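Long-range contacts in inositol monophosphatase (Zymomonas mobilis, PDB 4N81), which probably acts as a magnesium-dependent phosphatase of the inositol monophosphatase superfamily, hydrolysing phosphate esters such as inositol monophosphate: residues 152-157 with 178-183; 148-153 with 198-203; 7-12 with 60-65; 81-86 with 105-110. One frame throughout, in Å; residues are numbered along the deposited sequence.

In the fold
Contacts 1 and 2 lie on the opposite side of the chain's centre from contacts 3 and 4. The first two share His152 and Ala153 and belong to the five-stranded sheet: contact 1 is a partly buried parallel pair at its outer strand, touching the second subunit, while contact 2 is a small buried junction made by apolar side chains and a bridging water. Contact 4 is a buried antiparallel strand pair within the large sheet and holds Asp86 of the predicted magnesium site. Contact 3, nearer the surface, ties helix 7-24 to the turn after helix 42-61 by a salt bridge; Asp65 joins it to contact 4 through Arg81 and Trp83. Their centres lie about 11 Å apart.

Contact 1 (152-157 with 178-183); sequences HALLAT and CRDTLL
The carbonyl oxygen of Ala153 takes two backbone N-H groups from the residues at the entry to strand 180-183: Arg179 N at 2.9 Å from Ala153 O, and Asp180 N by a weak, longer bond. From there the strands run on in parallel register. Leu155 sits opposite Thr181 and bonds to both neighbours of that residue, its N giving to Asp180 O at 2.9 Å and its O receiving Leu182 N at 2.8 Å. Thr157 N closes the series on Leu182 O.

On the face of Leu154, Asp180 and Leu182, CD1 of Leu154 lies 3.3 Å from Asp180 O and 4.1 Å from Leu182 CG. The carboxylate of Asp180 on this face pairs with Arg92 of the second subunit. On the other face, Leu155 and Thr181 lie side by side, CD2 of Leu155 at 3.7 Å from OG1 of Thr181. Thr157 CG2 likewise meets Leu183 CD2 at 3.7 Å, while the Thr157 hydroxyl bonds to Val202 O. Phe171 of helix 165-175 covers this side, touching Leu155, Thr157 and Thr181. Strand 154-157, that helix and strand 180-183 form a beta-alpha-beta unit whose outer strand meets the second subunit.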
loop_
_atom_site.group_PDB
_atom_site.type_symbol
_atom_site.label_atom_id
_atom_site.label_comp_id
_atom_site.label_asym_id
_atom_site.label_seq_id
_atom_site.Cartn_x
_atom_site.Cartn_y
_atom_site.Cartn_z
ATOM N N HIS A 152 15.891 -9.945 11.834
ATOM C CA HIS A 152 15.413 -8.605 12.211
ATOM C C HIS A 152 14.926 -7.763 11.054
ATOM O O HIS A 152 14.423 -6.619 11.239
ATOM C CB HIS A 152 16.495 -7.821 12.976
ATOM C CG HIS A 152 16.776 -8.369 14.339
ATOM N ND1 HIS A 152 15.984 -8.098 15.431
ATOM C CD2 HIS A 152 17.748 -9.199 14.772
ATOM C CE1 HIS A 152 16.454 -8.754 16.479
ATOM N NE2 HIS A 152 17.543 -9.409 16.110
ATOM N N ALA A 153 15.069 -8.295 9.844
ATOM C CA ALA A 153 14.825 -7.487 8.653
ATOM C C ALA A 153 13.339 -7.472 8.208
ATOM O O ALA A 153 12.645 -8.487 8.279
ATOM C CB ALA A 153 15.697 -7.980 7.494
ATOM N N LEU A 154 12.899 -6.311 7.727
ATOM C CA LEU A 154 11.624 -6.205 7.028
ATOM C C LEU A 154 11.871 -6.288 5.528
ATOM O O LEU A 154 12.662 -5.530 4.998
ATOM C CB LEU A 154 10.981 -4.861 7.336
ATOM C CG LEU A 154 9.650 -4.548 6.688
ATOM C CD1 LEU A 154 8.696 -5.679 6.942
ATOM C CD2 LEU A 154 9.096 -3.304 7.430
ATOM N N LEU A 155 11.196 -7.249 4.877
ATOM C CA LEU A 155 11.381 -7.556 3.463
ATOM C C LEU A 155 10.106 -7.058 2.761
ATOM O O LEU A 155 9.037 -7.171 3.324
ATOM C CB LEU A 155 11.423 -9.085 3.290
ATOM C CG LEU A 155 11.395 -9.708 1.869
ATOM C CD1 LEU A 155 12.636 -9.274 1.046
ATOM C CD2 LEU A 155 11.348 -11.266 2.037
ATOM N N ALA A 156 10.208 -6.568 1.540
ATOM C CA ALA A 156 8.998 -6.200 0.807
ATOM C C ALA A 156 9.117 -6.757 -0.584
ATOM O O ALA A 156 10.238 -6.924 -1.131
ATOM C CB ALA A 156 8.881 -4.627 0.698
ATOM N N THR A 157 7.961 -7.010 -1.180
ATOM C CA THR A 157 7.943 -7.324 -2.628
ATOM C C THR A 157 6.533 -6.988 -3.147
ATOM O O THR A 157 5.585 -6.943 -2.349
ATOM C CB THR A 157 8.223 -8.800 -2.938
ATOM O OG1 THR A 157 8.571 -8.933 -4.349
ATOM C CG2 THR A 157 6.985 -9.725 -2.621
ATOM N N CYS A 178 13.107 -13.864 7.217
ATOM C CA CYS A 178 12.964 -12.447 7.639
ATOM C C CYS A 178 11.971 -12.257 8.767
ATOM O O CYS A 178 11.161 -13.152 9.037
ATOM C CB CYS A 178 12.596 -11.531 6.467
ATOM S SG CYS A 178 14.007 -11.504 5.235
ATOM N N ARG A 179 12.065 -11.122 9.457
ATOM C CA ARG A 179 11.179 -10.835 10.588
ATOM C C ARG A 179 9.735 -10.578 10.098
ATOM O O ARG A 179 8.770 -10.968 10.737
ATOM C CB ARG A 179 11.644 -9.542 11.272
ATOM C CG ARG A 179 10.814 -9.189 12.558
ATOM C CD ARG A 179 10.103 -7.800 12.450
ATOM N NE ARG A 179 10.742 -6.764 13.279
ATOM C CZ ARG A 179 10.132 -5.720 13.858
ATOM N NH1 ARG A 179 8.834 -5.511 13.737
ATOM N NH2 ARG A 179 10.842 -4.880 14.594
ATOM N N ASP A 180 9.598 -9.860 9.000
ATOM C CA ASP A 180 8.257 -9.629 8.445
ATOM C C ASP A 180 8.362 -9.306 6.993
ATOM O O ASP A 180 9.420 -8.875 6.558
ATOM C CB ASP A 180 7.548 -8.439 9.077
ATOM C CG ASP A 180 6.024 -8.450 8.738
ATOM O OD1 ASP A 180 5.448 -9.572 8.573
ATOM O OD2 ASP A 180 5.421 -7.362 8.585
ATOM N N THR A 181 7.275 -9.547 6.258
ATOM C CA THR A 181 7.268 -9.239 4.823
ATOM C C THR A 181 6.061 -8.365 4.513
ATOM O O THR A 181 4.939 -8.713 4.939
ATOM C CB THR A 181 7.183 -10.581 4.022
ATOM O OG1 THR A 181 8.387 -11.336 4.276
ATOM C CG2 THR A 181 7.106 -10.313 2.537
ATOM N N LEU A 182 6.252 -7.256 3.798
ATOM C CA LEU A 182 5.089 -6.438 3.442
ATOM C C LEU A 182 4.923 -6.571 1.951
ATOM O O LEU A 182 5.906 -6.775 1.226
ATOM C CB LEU A 182 5.324 -4.973 3.782
ATOM C CG LEU A 182 5.112 -4.638 5.287
ATOM C CD1 LEU A 182 5.465 -3.151 5.535
ATOM C CD2 LEU A 182 3.635 -4.956 5.736
ATOM N N LEU A 183 3.681 -6.478 1.496
ATOM C CA LEU A 183 3.386 -6.783 0.100
ATOM C C LEU A 183 2.754 -5.607 -0.627
ATOM O O LEU A 183 2.132 -4.746 -0.004
ATOM C CB LEU A 183 2.413 -7.992 0.063
ATOM C CG LEU A 183 3.038 -9.274 0.672
ATOM C CD1 LEU A 183 1.945 -10.346 0.756
ATOM C CD2 LEU A 183 4.244 -9.745 -0.205
#

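Contact 2 (148-153 with 198-203); sequences PALDHA and CDLVVE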
loop_
_atom_site.group_PDB
_atom_site.type_symbol
_atom_site.label_atom_id
_atom_site.label_comp_id
_atom_site.label_asym_id
_atom_site.label_seq_id
_atom_site.Cartn_x
_atom_site.Cartn_y
_atom_site.Cartn_z
ATOM N N PRO A 148 20.952 -5.880 11.780
ATOM C CA PRO A 148 21.910 -6.909 12.234
ATOM C C PRO A 148 21.905 -8.248 11.471
ATOM O O PRO A 148 22.947 -8.878 11.340
ATOM C CB PRO A 148 21.576 -7.063 13.720
ATOM C CG PRO A 148 20.122 -6.783 13.816
ATOM C CD PRO A 148 19.902 -5.637 12.778
ATOM N N ALA A 149 20.725 -8.687 11.010
ATOM C CA ALA A 149 20.567 -10.071 10.522
ATOM C C ALA A 149 19.200 -10.172 9.855
ATOM O O ALA A 149 18.303 -9.389 10.179
ATOM C CB ALA A 149 20.617 -11.080 11.701
ATOM N N LEU A 150 18.987 -11.213 9.042
ATOM C CA LEU A 150 17.681 -11.396 8.393
ATOM C C LEU A 150 16.537 -11.536 9.347
ATOM O O LEU A 150 15.457 -11.040 9.078
ATOM C CB LEU A 150 17.690 -12.668 7.552
ATOM C CG LEU A 150 18.632 -12.633 6.370
ATOM C CD1 LEU A 150 18.449 -13.984 5.560
ATOM C CD2 LEU A 150 18.294 -11.421 5.483
ATOM N N ASP A 151 16.782 -12.133 10.511
ATOM C CA ASP A 151 15.658 -12.352 11.417
ATOM C C ASP A 151 15.180 -11.050 12.079
ATOM O O ASP A 151 14.213 -11.056 12.840
ATOM C CB ASP A 151 15.901 -13.493 12.418
ATOM C CG ASP A 151 17.075 -13.239 13.361
ATOM O OD1 ASP A 151 17.652 -12.133 13.390
ATOM O OD2 ASP A 151 17.430 -14.182 14.096
ATOM N N HIS A 152 15.891 -9.945 11.834
ATOM C CA HIS A 152 15.413 -8.605 12.211
ATOM C C HIS A 152 14.926 -7.763 11.054
ATOM O O HIS A 152 14.423 -6.619 11.239
ATOM C CB HIS A 152 16.495 -7.821 12.976
ATOM C CG HIS A 152 16.776 -8.369 14.339
ATOM N ND1 HIS A 152 15.984 -8.098 15.431
ATOM C CD2 HIS A 152 17.748 -9.199 14.772
ATOM C CE1 HIS A 152 16.454 -8.754 16.479
ATOM N NE2 HIS A 152 17.543 -9.409 16.110
ATOM N N ALA A 153 15.069 -8.295 9.844
ATOM C CA ALA A 153 14.825 -7.487 8.653
ATOM C C ALA A 153 13.339 -7.472 8.208
ATOM O O ALA A 153 12.645 -8.487 8.279
ATOM C CB ALA A 153 15.697 -7.980 7.494
ATOM N N CYS A 198 12.461 0.102 5.522
ATOM C CA CYS A 198 12.342 -1.238 4.964
ATOM C C CYS A 198 13.801 -1.746 4.864
ATOM O O CYS A 198 14.667 -0.906 4.638
ATOM C CB CYS A 198 11.747 -1.099 3.486
ATOM S SG CYS A 198 11.443 -2.634 2.828
ATOM N N ASP A 199 14.100 -3.055 4.995
ATOM C CA ASP A 199 15.526 -3.463 4.916
ATOM C C ASP A 199 15.911 -4.160 3.640
ATOM O O ASP A 199 17.071 -4.088 3.235
ATOM C CB ASP A 199 15.870 -4.404 6.088
ATOM C CG ASP A 199 15.590 -3.729 7.445
ATOM O OD1 ASP A 199 14.630 -4.106 8.139
ATOM O OD2 ASP A 199 16.274 -2.717 7.732
ATOM N N LEU A 200 14.960 -4.884 3.041
ATOM C CA LEU A 200 15.243 -5.624 1.798
ATOM C C LEU A 200 14.049 -5.496 0.864
ATOM O O LEU A 200 12.904 -5.509 1.316
ATOM C CB LEU A 200 15.412 -7.140 2.134
ATOM C CG LEU A 200 16.702 -7.454 2.912
ATOM C CD1 LEU A 200 16.656 -8.907 3.505
ATOM C CD2 LEU A 200 17.942 -7.338 2.031
ATOM N N VAL A 201 14.317 -5.379 -0.437
ATOM C CA VAL A 201 13.275 -5.585 -1.413
ATOM C C VAL A 201 13.850 -6.591 -2.417
ATOM O O VAL A 201 14.976 -6.432 -2.858
ATOM C CB VAL A 201 12.984 -4.275 -2.168
ATOM C CG1 VAL A 201 11.827 -4.516 -3.194
ATOM C CG2 VAL A 201 12.594 -3.147 -1.204
ATOM N N VAL A 202 13.066 -7.595 -2.786
ATOM C CA VAL A 202 13.517 -8.596 -3.758
ATOM C C VAL A 202 12.401 -8.756 -4.772
ATOM O O VAL A 202 11.265 -9.072 -4.391
ATOM C CB VAL A 202 13.788 -9.974 -3.071
ATOM C CG1 VAL A 202 14.072 -11.081 -4.140
ATOM C CG2 VAL A 202 14.970 -9.826 -2.095
ATOM N N GLU A 203 12.723 -8.550 -6.060
ATOM C CA GLU A 203 11.737 -8.676 -7.107
ATOM C C GLU A 203 12.328 -9.349 -8.323
ATOM O O GLU A 203 13.562 -9.379 -8.521
ATOM C CB GLU A 203 11.161 -7.302 -7.503
ATOM C CG GLU A 203 10.314 -6.716 -6.300
ATOM C CD GLU A 203 9.552 -5.434 -6.632
ATOM O OE1 GLU A 203 10.092 -4.582 -7.362
ATOM O OE2 GLU A 203 8.422 -5.289 -6.140
HETATM O O HOH W 1 15.190 -3.932 10.834
#
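A short 3-10 turn at residues 150-152, closed by His152 N to Ala149 O and Ala153 N to Leu150 O, leads into strand 154-157 and brings Ala153 CA to 5.5 Å from Asp199 CA, just before strand 200-203. These two strands are parallel neighbours in the five-stranded mixed sheet, and the contact lies where both begin.

CB of Ala153 points at the other segment and rests 3.8 Å from CB of Asp199. CG of Asp199 stands beside its backbone N (chi1 -58°), 4.0 Å from Ala153 CA; OD1 lies 3.4 Å from the same CA. The carboxylate is held at both oxygens: OD2 forms a salt bridge with Arg145, while OD1 accepts the backbone N-H of Leu154, so the residue leading into strand 200-203 holds both Arg145 and the start of strand 154-157.

Beyond the alanine, Leu150 and Leu200 cross at about a right angle, meeting through single methyls, CD2 of Leu150 and CD1 of Leu200, 3.6 Å apart. Helix 250-257 packs against both leucines, Ala256 on Leu150 and Ala253 on Leu200. A water completes the polar side, donating to His152 O and to Asp199 OD1, each 2.8 Å from the water oxygen.

Contact 3 (7-12 with 60-65); sequences EDDIRL and QERPED
Arg62 reaches across to helix 7-24 from just beyond the end of helix 42-61, where it is the first residue to leave helical geometry and begins a type I turn to Asp65. Its CB points toward helix 7-24. CG, set beside the backbone N (chi1 -66°), meets CD2 of Leu12 at 3.5 Å, and a bend at chi2 (-67°) places CD 4.1 Å from Asp9 OD2. The next atom, NE, bonds to Asp9 OD2 at 2.9 Å. CZ lies beneath the same leucine methyl: Leu12 CD2 sits over the centre of one guanidinium face, 3.6 Å above its plane. Of the terminal nitrogens, NH2 also bonds to Asp9 OD2 at 2.9 Å, while NH1 turns back to Glu61 O at 3.0 Å.

The salt bridge is side-on, with two nitrogens sharing one carboxylate oxygen that lies in the guanidinium plane, although the carboxylate itself is turned 49° from that plane. Bonds from all three guanidinium nitrogens, with the methyl over one face, would probably restrict its rotation. An alanine in place of Arg62 would probably leave Asp9 OD2 without its two donors here and open a gap beside the Leu12 methyl.

The other oxygen of Asp9, OD1, forms a salt bridge with Arg81 of strand 81-86, whose Trp83 touches Asp9, Leu12 and Arg62. Leu12 also packs on Ile57 and Leu58 of helix 42-61, so the contact lies where the two helices meet this strand of the large sheet.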
loop_
_atom_site.group_PDB
_atom_site.type_symbol
_atom_site.label_atom_id
_atom_site.label_comp_id
_atom_site.label_asym_id
_atom_site.label_seq_id
_atom_site.Cartn_x
_atom_site.Cartn_y
_atom_site.Cartn_z
ATOM N N GLU A 7 23.764 19.038 -12.370
ATOM C CA GLU A 7 22.787 19.994 -11.835
ATOM C C GLU A 7 21.693 20.362 -12.859
ATOM O O GLU A 7 20.494 20.407 -12.524
ATOM C CB GLU A 7 23.540 21.278 -11.435
ATOM C CG GLU A 7 22.690 22.425 -10.930
ATOM C CD GLU A 7 23.524 23.714 -10.725
ATOM O OE1 GLU A 7 24.747 23.597 -10.456
ATOM O OE2 GLU A 7 22.958 24.837 -10.842
ATOM N N ASP A 8 22.095 20.584 -14.114
ATOM C CA ASP A 8 21.122 21.002 -15.136
ATOM C C ASP A 8 20.114 19.896 -15.444
ATOM O O ASP A 8 18.891 20.141 -15.588
ATOM C CB ASP A 8 21.837 21.368 -16.434
ATOM C CG ASP A 8 22.444 22.761 -16.394
ATOM O OD1 ASP A 8 21.969 23.592 -15.579
ATOM O OD2 ASP A 8 23.385 23.018 -17.180
ATOM N N ASP A 9 20.639 18.666 -15.512
ATOM C CA ASP A 9 19.796 17.499 -15.738
ATOM C C ASP A 9 18.866 17.236 -14.563
ATOM O O ASP A 9 17.727 16.758 -14.750
ATOM C CB ASP A 9 20.642 16.246 -16.021
ATOM C CG ASP A 9 21.412 16.346 -17.348
ATOM O OD1 ASP A 9 22.543 15.811 -17.437
ATOM O OD2 ASP A 9 20.856 16.920 -18.314
ATOM N N ILE A 10 19.323 17.544 -13.353
ATOM C CA ILE A 10 18.439 17.370 -12.182
ATOM C C ILE A 10 17.278 18.358 -12.267
ATOM O O ILE A 10 16.107 18.029 -11.995
ATOM C CB ILE A 10 19.218 17.634 -10.887
ATOM C CG1 ILE A 10 20.206 16.495 -10.607
ATOM C CG2 ILE A 10 18.293 17.738 -9.674
ATOM C CD1 ILE A 10 21.315 16.960 -9.628
ATOM N N ARG A 11 17.602 19.578 -12.707
ATOM C CA ARG A 11 16.540 20.567 -12.820
ATOM C C ARG A 11 15.496 20.164 -13.892
ATOM O O ARG A 11 14.269 20.250 -13.692
ATOM C CB ARG A 11 17.160 21.949 -13.130
ATOM C CG ARG A 11 16.125 23.066 -13.239
ATOM C CD ARG A 11 16.836 24.436 -13.528
ATOM N NE ARG A 11 18.169 24.490 -12.915
ATOM C CZ ARG A 11 19.312 24.553 -13.601
ATOM N NH1 ARG A 11 19.287 24.588 -14.934
ATOM N NH2 ARG A 11 20.480 24.594 -12.960
ATOM N N LEU A 12 15.997 19.659 -15.019
ATOM C CA LEU A 12 15.090 19.175 -16.053
ATOM C C LEU A 12 14.258 18.000 -15.498
ATOM O O LEU A 12 13.058 17.908 -15.731
ATOM C CB LEU A 12 15.905 18.662 -17.249
ATOM C CG LEU A 12 15.118 18.146 -18.467
ATOM C CD1 LEU A 12 14.084 19.185 -18.862
ATOM C CD2 LEU A 12 16.042 17.836 -19.675
ATOM N N GLN A 60 12.863 18.835 -27.133
ATOM C CA GLN A 60 13.374 20.208 -27.240
ATOM C C GLN A 60 14.669 20.508 -26.446
ATOM O O GLN A 60 15.544 21.195 -26.952
ATOM C CB GLN A 60 12.290 21.252 -26.937
ATOM C CG GLN A 60 12.815 22.668 -27.004
ATOM C CD GLN A 60 11.731 23.720 -27.183
ATOM O OE1 GLN A 60 10.760 23.766 -26.424
ATOM N NE2 GLN A 60 11.893 24.573 -28.193
ATOM N N GLU A 61 14.781 20.030 -25.206
ATOM C CA GLU A 61 15.878 20.435 -24.330
ATOM C C GLU A 61 17.061 19.484 -24.348
ATOM O O GLU A 61 18.156 19.867 -23.934
ATOM C CB GLU A 61 15.421 20.559 -22.874
ATOM C CG GLU A 61 14.128 21.274 -22.646
ATOM C CD GLU A 61 14.272 22.755 -22.761
ATOM O OE1 GLU A 61 15.424 23.250 -22.869
ATOM O OE2 GLU A 61 13.219 23.428 -22.752
ATOM N N ARG A 62 16.862 18.236 -24.772
ATOM C CA ARG A 62 18.009 17.339 -24.854
ATOM C C ARG A 62 18.010 16.625 -26.177
ATOM O O ARG A 62 17.918 15.414 -26.224
ATOM C CB ARG A 62 17.984 16.331 -23.694
ATOM C CG ARG A 62 18.166 17.001 -22.347
ATOM C CD ARG A 62 19.567 17.611 -22.162
ATOM N NE ARG A 62 19.746 17.997 -20.768
ATOM C CZ ARG A 62 19.358 19.159 -20.256
ATOM N NH1 ARG A 62 18.802 20.069 -21.042
ATOM N NH2 ARG A 62 19.518 19.408 -18.955
ATOM N N PRO A 63 18.222 17.395 -27.273
ATOM C CA PRO A 63 18.140 16.854 -28.632
ATOM C C PRO A 63 19.116 15.720 -28.869
ATOM O O PRO A 63 18.830 14.791 -29.625
ATOM C CB PRO A 63 18.494 18.057 -29.514
ATOM C CG PRO A 63 18.147 19.239 -28.689
ATOM C CD PRO A 63 18.419 18.846 -27.255
ATOM N N GLU A 64 20.274 15.795 -28.229
ATOM C CA GLU A 64 21.295 14.762 -28.439
ATOM C C GLU A 64 21.167 13.492 -27.564
ATOM O O GLU A 64 21.885 12.503 -27.799
ATOM C CB GLU A 64 22.687 15.380 -28.300
ATOM C CG GLU A 64 22.834 16.696 -29.082
ATOM C CD GLU A 64 24.142 17.404 -28.781
ATOM O OE1 GLU A 64 24.952 16.862 -27.977
ATOM O OE2 GLU A 64 24.354 18.507 -29.336
ATOM N N ASP A 65 20.301 13.523 -26.542
ATOM C CA ASP A 65 20.101 12.352 -25.680
ATOM C C ASP A 65 19.114 11.321 -26.236
ATOM O O ASP A 65 18.123 11.684 -26.853
ATOM C CB ASP A 65 19.610 12.758 -24.260
ATOM C CG ASP A 65 20.607 13.635 -23.518
ATOM O OD1 ASP A 65 20.207 14.186 -22.470
ATOM O OD2 ASP A 65 21.781 13.760 -23.989
#

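Contact 4 (81-86 with 105-110); sequences RLWVLD and IALVED
A methyl of Leu107, CD1, lies over one face of the Trp83 indole in a CH-pi contact, 4.0 Å from the centroid of the five-membered ring. The two residues form a non-hydrogen-bonded pair of an antiparallel ladder in the large mixed sheet of the inositol monophosphatase fold, a layered alpha/beta sandwich. The six-membered ring meets Ile105 at its edge, with Trp83 CZ3 4.0 Å from Ile105 CG2. Helix 7-24 and helix 42-61 pack on this face through Asp9 and Leu58. An alanine in place of Trp83 would probably open a gap between Leu107 and Ile105 and deprive Asp65 of the indole N-H that bonds to it.

On the opposite face, Val84 CG2 meets Val108 CG2 at 3.7 Å, each of these methyls anti to its own carbonyl carbon, with Phe208 of helix 208-211 touching both valines. Two hydrogen-bonded pairs, Leu82 with Val108 and Val84 with Ala106, join the backbones through four N-H to O bonds, each 2.9 Å. Strand 81-86 ends at Asp86, predicted to bind the catalytic magnesium.

At the other end, Arg81 lies alongside Glu109, its guanidinium also bound to Asp65. CD2 of Leu107 touches Arg81 NH1 at 3.7 Å. Direct pairing of Arg81 NH1 with Glu109 OE1 is long, 4.0 Å. Glu109 OE1 bonds to the hydroxyl of Tyr6, and a water accepts from Arg81 NH1 at 2.8 Å, though its very short approach to Glu109 OE1 is doubtful.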
loop_
_atom_site.group_PDB
_atom_site.type_symbol
_atom_site.label_atom_id
_atom_site.label_comp_id
_atom_site.label_asym_id
_atom_site.label_seq_id
_atom_site.Cartn_x
_atom_site.Cartn_y
_atom_site.Cartn_z
ATOM N N ARG A 81 24.087 8.711 -23.548
ATOM C CA ARG A 81 23.137 9.197 -22.513
ATOM C C ARG A 81 21.690 8.909 -22.939
ATOM O O ARG A 81 21.279 9.289 -24.059
ATOM C CB ARG A 81 23.274 10.725 -22.293
ATOM C CG ARG A 81 24.633 11.193 -21.711
ATOM C CD ARG A 81 24.876 12.726 -21.819
ATOM N NE ARG A 81 23.668 13.531 -21.605
ATOM C CZ ARG A 81 23.362 14.189 -20.490
ATOM N NH1 ARG A 81 24.171 14.168 -19.439
ATOM N NH2 ARG A 81 22.238 14.882 -20.424
ATOM N N LEU A 82 20.906 8.304 -22.051
ATOM C CA LEU A 82 19.527 7.927 -22.378
ATOM C C LEU A 82 18.618 8.322 -21.225
ATOM O O LEU A 82 18.933 8.018 -20.061
ATOM C CB LEU A 82 19.394 6.397 -22.496
ATOM C CG LEU A 82 20.182 5.638 -23.564
ATOM C CD1 LEU A 82 19.854 4.146 -23.468
ATOM C CD2 LEU A 82 19.830 6.178 -24.927
ATOM N N TRP A 83 17.460 8.884 -21.538
ATOM C CA TRP A 83 16.427 9.087 -20.525
ATOM C C TRP A 83 15.466 7.888 -20.474
ATOM O O TRP A 83 15.055 7.371 -21.525
ATOM C CB TRP A 83 15.643 10.358 -20.855
ATOM C CG TRP A 83 16.499 11.588 -20.688
ATOM C CD1 TRP A 83 17.322 12.148 -21.605
ATOM C CD2 TRP A 83 16.641 12.356 -19.484
ATOM N NE1 TRP A 83 17.971 13.249 -21.060
ATOM C CE2 TRP A 83 17.561 13.394 -19.757
ATOM C CE3 TRP A 83 16.083 12.261 -18.202
ATOM C CZ2 TRP A 83 17.926 14.335 -18.798
ATOM C CZ3 TRP A 83 16.443 13.196 -17.253
ATOM C CH2 TRP A 83 17.361 14.220 -17.556
ATOM N N VAL A 84 15.094 7.470 -19.261
ATOM C CA VAL A 84 14.208 6.336 -19.091
ATOM C C VAL A 84 13.010 6.871 -18.324
ATOM O O VAL A 84 13.195 7.408 -17.250
ATOM C CB VAL A 84 14.911 5.221 -18.272
ATOM C CG1 VAL A 84 13.995 3.992 -18.082
ATOM C CG2 VAL A 84 16.200 4.776 -18.966
ATOM N N LEU A 85 11.804 6.770 -18.898
ATOM C CA LEU A 85 10.586 7.302 -18.272
ATOM C C LEU A 85 9.589 6.186 -17.971
ATOM O O LEU A 85 9.362 5.315 -18.807
ATOM C CB LEU A 85 9.908 8.281 -19.226
ATOM C CG LEU A 85 10.861 9.324 -19.829
ATOM C CD1 LEU A 85 10.140 10.212 -20.811
ATOM C CD2 LEU A 85 11.527 10.159 -18.755
ATOM N N ASP A 86 9.018 6.191 -16.775
ATOM C CA ASP A 86 7.856 5.375 -16.494
ATOM C C ASP A 86 6.803 6.289 -15.840
ATOM O O ASP A 86 6.904 6.570 -14.631
ATOM C CB ASP A 86 8.202 4.207 -15.555
ATOM C CG ASP A 86 7.102 3.124 -15.559
ATOM O OD1 ASP A 86 6.166 3.258 -16.382
ATOM O OD2 ASP A 86 7.184 2.152 -14.770
ATOM N N ILE A 105 11.745 8.787 -13.329
ATOM C CA ILE A 105 12.539 9.402 -14.402
ATOM C C ILE A 105 14.016 9.082 -14.126
ATOM O O ILE A 105 14.507 9.284 -13.007
ATOM C CB ILE A 105 12.318 10.925 -14.362
ATOM C CG1 ILE A 105 10.842 11.245 -14.696
ATOM C CG2 ILE A 105 13.350 11.685 -15.288
ATOM C CD1 ILE A 105 10.333 12.522 -14.079
ATOM N N ALA A 106 14.756 8.667 -15.135
ATOM C CA ALA A 106 16.157 8.385 -14.887
ATOM C C ALA A 106 16.986 8.873 -16.048
ATOM O O ALA A 106 16.487 8.930 -17.169
ATOM C CB ALA A 106 16.349 6.900 -14.709
ATOM N N LEU A 107 18.231 9.268 -15.759
ATOM C CA LEU A 107 19.239 9.503 -16.809
ATOM C C LEU A 107 20.281 8.385 -16.659
ATOM O O LEU A 107 20.726 8.102 -15.537
ATOM C CB LEU A 107 19.938 10.851 -16.600
ATOM C CG LEU A 107 21.098 11.155 -17.559
ATOM C CD1 LEU A 107 20.632 11.059 -19.029
ATOM C CD2 LEU A 107 21.705 12.552 -17.272
ATOM N N VAL A 108 20.688 7.796 -17.798
ATOM C CA VAL A 108 21.477 6.590 -17.816
ATOM C C VAL A 108 22.664 6.883 -18.737
ATOM O O VAL A 108 22.462 7.443 -19.805
ATOM C CB VAL A 108 20.626 5.426 -18.366
ATOM C CG1 VAL A 108 21.472 4.220 -18.616
ATOM C CG2 VAL A 108 19.523 5.071 -17.389
ATOM N N GLU A 109 23.880 6.561 -18.299
ATOM C CA GLU A 109 25.075 6.776 -19.138
ATOM C C GLU A 109 25.865 5.492 -19.253
ATOM O O GLU A 109 26.176 4.892 -18.228
ATOM C CB GLU A 109 26.029 7.793 -18.501
ATOM C CG GLU A 109 25.548 9.216 -18.506
ATOM C CD GLU A 109 26.591 10.195 -17.929
ATOM O OE1 GLU A 109 26.184 11.290 -17.528
ATOM O OE2 GLU A 109 27.800 9.880 -17.892
ATOM N N ASP A 110 26.239 5.124 -20.488
ATOM C CA ASP A 110 26.917 3.844 -20.723
ATOM C C ASP A 110 26.135 2.691 -20.061
ATOM O O ASP A 110 26.714 1.757 -19.485
ATOM C CB ASP A 110 28.331 3.913 -20.184
ATOM C CG ASP A 110 29.106 5.105 -20.748
ATOM O OD1 ASP A 110 29.815 5.739 -19.958
ATOM O OD2 ASP A 110 28.993 5.432 -21.957
HETATM O O HOH W 2 26.761 13.379 -18.769
#